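Local coordinates for heme utilization carrier protein (Escherichia coli O157:H7, PDB 6U9J) that probably carries heme in the cytosol and is linked to anaerobic heme breakdown, at residues A[25-30]-A[101-106]; A[46-51]-A[82-87]; A[52-57]-A[147-152]. All blocks are in the same frame, centred on the assembly; numbering follows the deposited sequence.

Contact 1 of 3, residues A[25-30]-A[101-106]; sequences TLLEVV and CTHIAL
Leu27 lays one methyl, CD2, over a face of the His103 imidazole, and one turn further along the same helix Val30 meets the methyl of Ala105. Leu27 carries CG anti to its backbone N (chi1 179°), which extends the side chain from the helix toward the strand. Its CD2 stands 3.8 Å from the centroid of the His103 ring, 27° off the ring normal, a CH-pi contact displaced to the rim on the ND1 side; CD2 to ND1 measures 3.5 Å. The two side chains cross at about a right angle. Val30 uses a single branch: CG1, itself anti to N, touches Ala105 CB at 3.6 Å. Ile104, between the two strand residues, points away from the helix and packs on Val39. The helix starts at Thr25, an N-cap whose OG1 accepts from Glu28 N at 3.1 Å. Val38 and Phe122, from the strands flanking 103-111, also pack on Leu27 and Ala105. Across this interface the contact is made by methyl groups against an aromatic face and another methyl, which implies that helix 26-31 is seated on the sheet here by dispersion and hydrophobic burial.

Contact 2 of 3, residues A[46-51]-A[82-87]; sequences TVWDTV and GYFNLR
Trp48 and Phe84 form a T-shaped (edge-to-face) aromatic pair, with the edge of the phenyl ring directed at a face of the indole. The centroids of the Trp48 five-membered ring and the Phe84 ring are 4.8 Å apart, and the planes make an angle of 75°. Phe84 CE2 leads, 3.6 Å from Trp48 NE1, while CZ beside it comes within 3.7 Å of Trp48 CD1; the phenyl thus addresses the pyrrole half of the indole. Both aromatic side chains have CG anti to the backbone N (chi1 -167° for Trp48 and -175° for Phe84), which directs the two rings toward one another.

Aliphatic packing comes from Leu86, two residues further along the strand. Its CD2 lies 3.6 Å from Trp48 CZ2, and the leucine side chain crosses the tryptophan at about a right angle.

Among the polar groups, the indole N-H is satisfied by Pro75 O, which restrains the ring that Phe84 abuts. On the helix itself, Thr46 O accepts from both Thr50 N and Thr50 OG1, from opposite faces of its plane, the hydroxyl at 2.7 Å.

Helix 44-51 is thereby joined to the middle strand, 83-86, of the small three-stranded antiparallel sheet. Phe44 packs against both aromatic rings, Ile96 of strand 92-96 touches Trp48, and Phe121 links the tryptophan to strand 114-122 of the larger sheet.

Contact 3 of 3, residues A[52-57]-A[147-152]; sequences CEWGNV and VSAFHT
With CG anti to its carbonyl carbon (chi1 -72°) and chi2 close to zero, Trp54 swings its indole from the loop after helix 44-51 onto helix 144-157. There Phe150 has CG anti to the backbone N (chi1 175°), which brings its CB and CD2 obliquely against CH2 and CZ3 of the indole. Ala149 CB sits over one face of the pyrrole half, 3.9 Å from the five-membered ring centroid and 26° off its normal, a CH-pi contact whose nearest ring atom is NE1 at 3.5 Å. The six-membered half reaches the helix backbone: Trp54 CH2 lies 3.6 Å from Phe150 CA and 3.9 Å from Phe150 CB. One water bridges the two segments, donating to Ala149 O at 2.9 Å and accepting a weak, long bond from Trp54 NE1. Leu134 and Ile119 pack against both Trp54 and Phe150, and Leu153, one helical turn beyond Phe150, also touches the indole. A loop tryptophan thus covers the flank of the last helix where that helix packs, through Phe150, on strands 103-111 and 114-122 of the antiparallel sheet of the ChuX/HutX fold.

Overall arrangement
From the N terminus, contact 1 pairs residues 25-30 with 101-106, closing a loop of 70 residues and seating helix 26-31 on the six-stranded sheet. Contact 2 lies wholly within that loop and joins helix 44-51 to the three-stranded sheet. Directly after this helix, residues 52-57 open contact 3, which closes only at the C-terminal helix 144-157 and so crosses both other contacts along the chain. Contacts 1 and 3 reach the six-stranded sheet on opposite sides of the chain's centre and touch through Leu106 and Phe150. Val47 packs on Ile104, and Val51 on Val57, connecting contact 2 to contacts 1 and 3.

Contact 1 of 3, residues A[25-30]-A[101-106]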
loop_
_atom_site.group_PDB
_atom_site.type_symbol
_atom_site.label_atom_id
_atom_site.label_comp_id
_atom_site.label_asym_id
_atom_site.label_seq_id
_atom_site.Cartn_x
_atom_site.Cartn_y
_atom_site.Cartn_z
ATOM N N THR A 25 21.384 -6.148 1.150
ATOM C CA THR A 25 19.987 -6.184 0.738
ATOM C C THR A 25 19.174 -7.129 1.613
ATOM O O THR A 25 19.696 -8.090 2.182
ATOM C CB THR A 25 19.856 -6.617 -0.725
ATOM O OG1 THR A 25 20.158 -8.015 -0.848
ATOM C CG2 THR A 25 20.818 -5.818 -1.596
ATOM N N LEU A 26 17.870 -6.848 1.695
ATOM C CA LEU A 26 16.967 -7.747 2.409
ATOM C C LEU A 26 16.999 -9.152 1.820
ATOM O O LEU A 26 16.913 -10.142 2.558
ATOM C CB LEU A 26 15.547 -7.191 2.399
ATOM C CG LEU A 26 14.463 -8.020 3.080
ATOM C CD1 LEU A 26 14.733 -8.118 4.584
ATOM C CD2 LEU A 26 13.095 -7.399 2.822
ATOM N N LEU A 27 17.111 -9.269 0.494
ATOM C CA LEU A 27 17.182 -10.604 -0.099
ATOM C C LEU A 27 18.389 -11.383 0.413
ATOM O O LEU A 27 18.277 -12.569 0.741
ATOM C CB LEU A 27 17.215 -10.517 -1.627
ATOM C CG LEU A 27 17.319 -11.870 -2.342
ATOM C CD1 LEU A 27 16.178 -12.806 -1.935
ATOM C CD2 LEU A 27 17.332 -11.667 -3.846
ATOM N N GLU A 28 19.557 -10.742 0.477
ATOM C CA GLU A 28 20.732 -11.460 0.961
ATOM C C GLU A 28 20.562 -11.893 2.414
ATOM O O GLU A 28 20.990 -12.987 2.786
ATOM C CB GLU A 28 21.991 -10.610 0.793
ATOM C CG GLU A 28 23.272 -11.430 0.894
ATOM C CD GLU A 28 23.420 -12.419 -0.254
ATOM O OE1 GLU A 28 23.945 -13.531 -0.022
ATOM O OE2 GLU A 28 23.002 -12.088 -1.385
ATOM N N VAL A 29 19.920 -11.064 3.240
ATOM C CA VAL A 29 19.613 -11.478 4.610
ATOM C C VAL A 29 18.687 -12.688 4.603
ATOM O O VAL A 29 18.914 -13.676 5.309
ATOM C CB VAL A 29 18.995 -10.313 5.397
ATOM C CG1 VAL A 29 18.476 -10.793 6.764
ATOM C CG2 VAL A 29 20.003 -9.189 5.552
ATOM N N VAL A 30 17.626 -12.628 3.796
ATOM C CA VAL A 30 16.652 -13.712 3.794
ATOM C C VAL A 30 17.297 -15.023 3.357
ATOM O O VAL A 30 16.969 -16.093 3.880
ATOM C CB VAL A 30 15.449 -13.332 2.909
ATOM C CG1 VAL A 30 14.637 -14.562 2.562
ATOM C CG2 VAL A 30 14.581 -12.312 3.650
ATOM N N CYS A 101 9.044 -8.519 -10.279
ATOM C CA CYS A 101 9.326 -9.426 -9.170
ATOM C C CYS A 101 10.359 -10.439 -9.643
ATOM O O CYS A 101 10.051 -11.306 -10.470
ATOM C CB CYS A 101 8.053 -10.125 -8.718
ATOM S SG CYS A 101 8.391 -11.296 -7.368
ATOM N N THR A 102 11.582 -10.339 -9.126
ATOM C CA THR A 102 12.632 -11.255 -9.556
ATOM C C THR A 102 12.862 -12.420 -8.602
ATOM O O THR A 102 13.463 -13.420 -9.017
ATOM C CB THR A 102 13.953 -10.502 -9.755
ATOM O OG1 THR A 102 14.357 -9.912 -8.517
ATOM C CG2 THR A 102 13.802 -9.402 -10.810
ATOM N N HIS A 103 12.415 -12.321 -7.343
ATOM C CA HIS A 103 12.550 -13.400 -6.371
ATOM C C HIS A 103 11.350 -13.380 -5.445
ATOM O O HIS A 103 10.749 -12.327 -5.213
ATOM C CB HIS A 103 13.830 -13.293 -5.521
ATOM C CG HIS A 103 15.080 -13.402 -6.330
ATOM N ND1 HIS A 103 15.728 -12.300 -6.842
ATOM C CD2 HIS A 103 15.772 -14.484 -6.761
ATOM C CE1 HIS A 103 16.781 -12.698 -7.537
ATOM N NE2 HIS A 103 16.825 -14.019 -7.510
ATOM N N ILE A 104 11.017 -14.560 -4.922
ATOM C CA ILE A 104 9.987 -14.746 -3.906
ATOM C C ILE A 104 10.570 -15.628 -2.813
ATOM O O ILE A 104 11.239 -16.622 -3.107
ATOM C CB ILE A 104 8.723 -15.396 -4.497
ATOM C CG1 ILE A 104 8.182 -14.540 -5.651
ATOM C CG2 ILE A 104 7.669 -15.634 -3.395
ATOM C CD1 ILE A 104 7.137 -15.263 -6.483
ATOM N N ALA A 105 10.312 -15.280 -1.554
ATOM C CA ALA A 105 10.783 -16.107 -0.449
ATOM C C ALA A 105 9.632 -16.488 0.463
ATOM O O ALA A 105 8.746 -15.677 0.734
ATOM C CB ALA A 105 11.868 -15.401 0.370
ATOM N N LEU A 106 9.652 -17.726 0.942
ATOM C CA LEU A 106 8.806 -18.154 2.046
ATOM C C LEU A 106 9.686 -18.231 3.281
ATOM O O LEU A 106 10.748 -18.859 3.243
ATOM C CB LEU A 106 8.155 -19.512 1.769
ATOM C CG LEU A 106 6.839 -19.468 0.973
ATOM C CD1 LEU A 106 7.054 -18.933 -0.432
ATOM C CD2 LEU A 106 6.180 -20.845 0.925
#

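Contact 2 of 3, residues A[46-51]-A[82-87]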
loop_
_atom_site.group_PDB
_atom_site.type_symbol
_atom_site.label_atom_id
_atom_site.label_comp_id
_atom_site.label_asym_id
_atom_site.label_seq_id
_atom_site.Cartn_x
_atom_site.Cartn_y
_atom_site.Cartn_z
ATOM N N THR A 46 2.191 -19.297 -9.569
ATOM C CA THR A 46 2.018 -20.466 -8.710
ATOM C C THR A 46 1.819 -20.054 -7.253
ATOM O O THR A 46 0.917 -20.558 -6.574
ATOM C CB THR A 46 3.230 -21.393 -8.848
ATOM O OG1 THR A 46 3.276 -21.921 -10.181
ATOM C CG2 THR A 46 3.157 -22.543 -7.858
ATOM N N VAL A 47 2.632 -19.115 -6.773
ATOM C CA VAL A 47 2.532 -18.678 -5.382
ATOM C C VAL A 47 1.235 -17.912 -5.165
ATOM O O VAL A 47 0.469 -18.192 -4.233
ATOM C CB VAL A 47 3.752 -17.823 -4.998
ATOM C CG1 VAL A 47 3.543 -17.168 -3.628
ATOM C CG2 VAL A 47 5.031 -18.669 -5.032
ATOM N N TRP A 48 0.959 -16.939 -6.038
ATOM C CA TRP A 48 -0.222 -16.108 -5.853
ATOM C C TRP A 48 -1.488 -16.956 -5.862
ATOM O O TRP A 48 -2.314 -16.870 -4.943
ATOM C CB TRP A 48 -0.286 -15.024 -6.942
ATOM C CG TRP A 48 -1.301 -13.971 -6.597
ATOM C CD1 TRP A 48 -2.643 -14.011 -6.831
ATOM C CD2 TRP A 48 -1.050 -12.766 -5.876
ATOM N NE1 TRP A 48 -3.249 -12.883 -6.309
ATOM C CE2 TRP A 48 -2.286 -12.093 -5.742
ATOM C CE3 TRP A 48 0.103 -12.179 -5.347
ATOM C CZ2 TRP A 48 -2.398 -10.866 -5.075
ATOM C CZ3 TRP A 48 -0.008 -10.960 -4.698
ATOM C CH2 TRP A 48 -1.247 -10.318 -4.569
ATOM N N ASP A 49 -1.656 -17.793 -6.895
ATOM C CA ASP A 49 -2.869 -18.596 -7.020
ATOM C C ASP A 49 -3.030 -19.578 -5.859
ATOM O O ASP A 49 -4.162 -19.915 -5.483
ATOM C CB ASP A 49 -2.857 -19.341 -8.353
ATOM C CG ASP A 49 -3.047 -18.412 -9.553
ATOM O OD1 ASP A 49 -3.344 -17.213 -9.358
ATOM O OD2 ASP A 49 -2.859 -18.886 -10.685
ATOM N N THR A 50 -1.919 -20.041 -5.276
ATOM C CA THR A 50 -1.993 -20.943 -4.131
ATOM C C THR A 50 -2.499 -20.219 -2.888
ATOM O O THR A 50 -3.404 -20.707 -2.207
ATOM C CB THR A 50 -0.623 -21.577 -3.882
ATOM O OG1 THR A 50 -0.280 -22.403 -4.996
ATOM C CG2 THR A 50 -0.635 -22.450 -2.625
ATOM N N VAL A 51 -1.965 -19.025 -2.612
ATOM C CA VAL A 51 -2.364 -18.273 -1.417
ATOM C C VAL A 51 -3.826 -17.863 -1.497
ATOM O O VAL A 51 -4.507 -17.723 -0.470
ATOM C CB VAL A 51 -1.430 -17.057 -1.233
ATOM C CG1 VAL A 51 -1.841 -16.185 -0.025
ATOM C CG2 VAL A 51 0.006 -17.522 -1.081
ATOM N N GLY A 82 1.767 -6.131 -18.930
ATOM C CA GLY A 82 2.810 -6.041 -17.933
ATOM C C GLY A 82 2.335 -5.887 -16.504
ATOM O O GLY A 82 3.152 -6.019 -15.583
ATOM N N TYR A 83 1.057 -5.607 -16.281
ATOM C CA TYR A 83 0.516 -5.532 -14.928
ATOM C C TYR A 83 -0.174 -6.836 -14.563
ATOM O O TYR A 83 -0.788 -7.498 -15.405
ATOM C CB TYR A 83 -0.503 -4.394 -14.807
ATOM C CG TYR A 83 0.078 -3.008 -14.676
ATOM C CD1 TYR A 83 0.773 -2.625 -13.540
ATOM C CD2 TYR A 83 -0.086 -2.075 -15.690
ATOM C CE1 TYR A 83 1.295 -1.347 -13.420
ATOM C CE2 TYR A 83 0.431 -0.801 -15.582
ATOM C CZ TYR A 83 1.121 -0.443 -14.445
ATOM O OH TYR A 83 1.640 0.827 -14.334
ATOM N N PHE A 84 -0.100 -7.188 -13.285
ATOM C CA PHE A 84 -0.989 -8.183 -12.710
ATOM C C PHE A 84 -2.123 -7.433 -12.015
ATOM O O PHE A 84 -1.899 -6.724 -11.028
ATOM C CB PHE A 84 -0.228 -9.088 -11.749
ATOM C CG PHE A 84 -1.037 -10.214 -11.214
ATOM C CD1 PHE A 84 -1.477 -11.236 -12.034
ATOM C CD2 PHE A 84 -1.334 -10.276 -9.851
ATOM C CE1 PHE A 84 -2.219 -12.291 -11.520
ATOM C CE2 PHE A 84 -2.071 -11.325 -9.335
ATOM C CZ PHE A 84 -2.506 -12.339 -10.151
ATOM N N ASN A 85 -3.329 -7.563 -12.548
ATOM C CA ASN A 85 -4.457 -6.735 -12.154
ATOM C C ASN A 85 -5.366 -7.537 -11.246
ATOM O O ASN A 85 -5.865 -8.594 -11.639
ATOM C CB ASN A 85 -5.200 -6.261 -13.401
ATOM C CG ASN A 85 -4.296 -5.526 -14.337
ATOM O OD1 ASN A 85 -4.077 -5.953 -15.471
ATOM N ND2 ASN A 85 -3.750 -4.412 -13.876
ATOM N N LEU A 86 -5.560 -7.049 -10.026
ATOM C CA LEU A 86 -6.346 -7.782 -9.053
ATOM C C LEU A 86 -7.830 -7.616 -9.330
ATOM O O LEU A 86 -8.289 -6.530 -9.706
ATOM C CB LEU A 86 -6.021 -7.299 -7.638
ATOM C CG LEU A 86 -4.558 -7.471 -7.228
ATOM C CD1 LEU A 86 -4.348 -7.109 -5.736
ATOM C CD2 LEU A 86 -4.083 -8.880 -7.512
ATOM N N ARG A 87 -8.582 -8.705 -9.151
ATOM C CA ARG A 87 -10.044 -8.648 -9.158
ATOM C C ARG A 87 -10.495 -8.498 -7.715
ATOM O O ARG A 87 -10.881 -9.443 -7.034
ATOM C CB ARG A 87 -10.654 -9.896 -9.791
ATOM C CG ARG A 87 -10.047 -10.371 -11.093
ATOM C CD ARG A 87 -10.850 -11.578 -11.587
ATOM N NE ARG A 87 -10.420 -12.045 -12.900
ATOM C CZ ARG A 87 -9.453 -12.935 -13.085
ATOM N NH1 ARG A 87 -9.115 -13.308 -14.312
ATOM N NH2 ARG A 87 -8.811 -13.440 -12.035
#

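Contact 3 of 3, residues A[52-57]-A[147-152]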
loop_
_atom_site.group_PDB
_atom_site.type_symbol
_atom_site.label_atom_id
_atom_site.label_comp_id
_atom_site.label_asym_id
_atom_site.label_seq_id
_atom_site.Cartn_x
_atom_site.Cartn_y
_atom_site.Cartn_z
ATOM N N CYS A 52 -4.340 -17.664 -2.716
ATOM C CA CYS A 52 -5.743 -17.312 -2.903
ATOM C C CYS A 52 -6.694 -18.354 -2.331
ATOM O O CYS A 52 -7.885 -18.068 -2.161
ATOM C CB CYS A 52 -6.046 -17.134 -4.395
ATOM S SG CYS A 52 -5.425 -15.583 -5.101
ATOM N N GLU A 53 -6.206 -19.557 -2.027
ATOM C CA GLU A 53 -7.057 -20.610 -1.503
ATOM C C GLU A 53 -6.982 -20.756 0.012
ATOM O O GLU A 53 -7.715 -21.575 0.573
ATOM C CB GLU A 53 -6.687 -21.942 -2.155
ATOM C CG GLU A 53 -6.784 -21.882 -3.664
ATOM C CD GLU A 53 -6.528 -23.219 -4.316
ATOM O OE1 GLU A 53 -7.398 -23.678 -5.095
ATOM O OE2 GLU A 53 -5.459 -23.804 -4.052
ATOM N N TRP A 54 -6.140 -19.968 0.683
ATOM C CA TRP A 54 -5.786 -20.227 2.076
ATOM C C TRP A 54 -6.727 -19.593 3.091
ATOM O O TRP A 54 -6.566 -19.852 4.294
ATOM C CB TRP A 54 -4.372 -19.721 2.348
ATOM C CG TRP A 54 -3.282 -20.527 1.734
ATOM C CD1 TRP A 54 -3.410 -21.674 0.999
ATOM C CD2 TRP A 54 -1.879 -20.254 1.819
ATOM N NE1 TRP A 54 -2.168 -22.123 0.613
ATOM C CE2 TRP A 54 -1.211 -21.269 1.104
ATOM C CE3 TRP A 54 -1.120 -19.245 2.433
ATOM C CZ2 TRP A 54 0.182 -21.310 0.987
ATOM C CZ3 TRP A 54 0.263 -19.278 2.308
ATOM C CH2 TRP A 54 0.900 -20.307 1.586
ATOM N N GLY A 55 -7.680 -18.771 2.664
ATOM C CA GLY A 55 -8.495 -18.041 3.625
ATOM C C GLY A 55 -7.943 -16.670 3.972
ATOM O O GLY A 55 -7.271 -16.042 3.150
ATOM N N ASN A 56 -8.210 -16.183 5.181
ATOM C CA ASN A 56 -7.818 -14.819 5.515
ATOM C C ASN A 56 -6.317 -14.727 5.758
ATOM O O ASN A 56 -5.775 -15.381 6.662
ATOM C CB ASN A 56 -8.591 -14.325 6.733
ATOM C CG ASN A 56 -10.087 -14.229 6.467
ATOM O OD1 ASN A 56 -10.518 -13.668 5.458
ATOM N ND2 ASN A 56 -10.887 -14.771 7.381
ATOM N N VAL A 57 -5.649 -13.904 4.953
ATOM C CA VAL A 57 -4.240 -13.585 5.123
ATOM C C VAL A 57 -4.110 -12.069 5.253
ATOM O O VAL A 57 -5.065 -11.325 5.035
ATOM C CB VAL A 57 -3.378 -14.121 3.961
ATOM C CG1 VAL A 57 -3.434 -15.656 3.916
ATOM C CG2 VAL A 57 -3.815 -13.524 2.614
ATOM N N VAL A 147 -0.698 -22.781 8.227
ATOM C CA VAL A 147 0.704 -23.167 8.337
ATOM C C VAL A 147 0.961 -24.469 7.584
ATOM O O VAL A 147 1.974 -24.611 6.894
ATOM C CB VAL A 147 1.104 -23.273 9.822
ATOM C CG1 VAL A 147 2.503 -23.864 9.955
ATOM C CG2 VAL A 147 1.012 -21.894 10.480
ATOM N N SER A 148 0.042 -25.429 7.687
ATOM C CA SER A 148 0.206 -26.671 6.940
ATOM C C SER A 148 0.218 -26.417 5.432
ATOM O O SER A 148 1.071 -26.947 4.711
ATOM C CB SER A 148 -0.907 -27.648 7.306
ATOM O OG SER A 148 -0.705 -28.894 6.658
ATOM N N ALA A 149 -0.706 -25.587 4.947
ATOM C CA ALA A 149 -0.750 -25.283 3.517
ATOM C C ALA A 149 0.501 -24.528 3.070
ATOM O O ALA A 149 1.040 -24.774 1.982
ATOM C CB ALA A 149 -2.012 -24.480 3.218
ATOM N N PHE A 150 0.987 -23.613 3.911
ATOM C CA PHE A 150 2.237 -22.916 3.641
ATOM C C PHE A 150 3.396 -23.904 3.512
ATOM O O PHE A 150 4.220 -23.800 2.595
ATOM C CB PHE A 150 2.447 -21.884 4.768
ATOM C CG PHE A 150 3.751 -21.141 4.744
ATOM C CD1 PHE A 150 4.890 -21.676 5.349
ATOM C CD2 PHE A 150 3.818 -19.852 4.234
ATOM C CE1 PHE A 150 6.077 -20.963 5.359
ATOM C CE2 PHE A 150 5.006 -19.138 4.251
ATOM C CZ PHE A 150 6.129 -19.690 4.816
ATOM N N HIS A 151 3.479 -24.883 4.428
ATOM C CA HIS A 151 4.531 -25.890 4.334
ATOM C C HIS A 151 4.401 -26.733 3.071
ATOM O O HIS A 151 5.413 -27.113 2.467
ATOM C CB HIS A 151 4.498 -26.789 5.560
ATOM C CG HIS A 151 5.023 -26.132 6.791
ATOM N ND1 HIS A 151 4.541 -26.421 8.047
ATOM C CD2 HIS A 151 5.988 -25.197 6.957
ATOM C CE1 HIS A 151 5.186 -25.691 8.939
ATOM N NE2 HIS A 151 6.078 -24.950 8.311
ATOM N N THR A 152 3.170 -27.039 2.663
ATOM C CA THR A 152 2.971 -27.772 1.411
ATOM C C THR A 152 3.490 -26.980 0.215
ATOM O O THR A 152 4.139 -27.539 -0.678
ATOM C CB THR A 152 1.490 -28.114 1.251
ATOM O OG1 THR A 152 1.110 -29.025 2.288
ATOM C CG2 THR A 152 1.213 -28.766 -0.099
HETATM O O HOH W 1 -0.662 -25.083 -0.298
#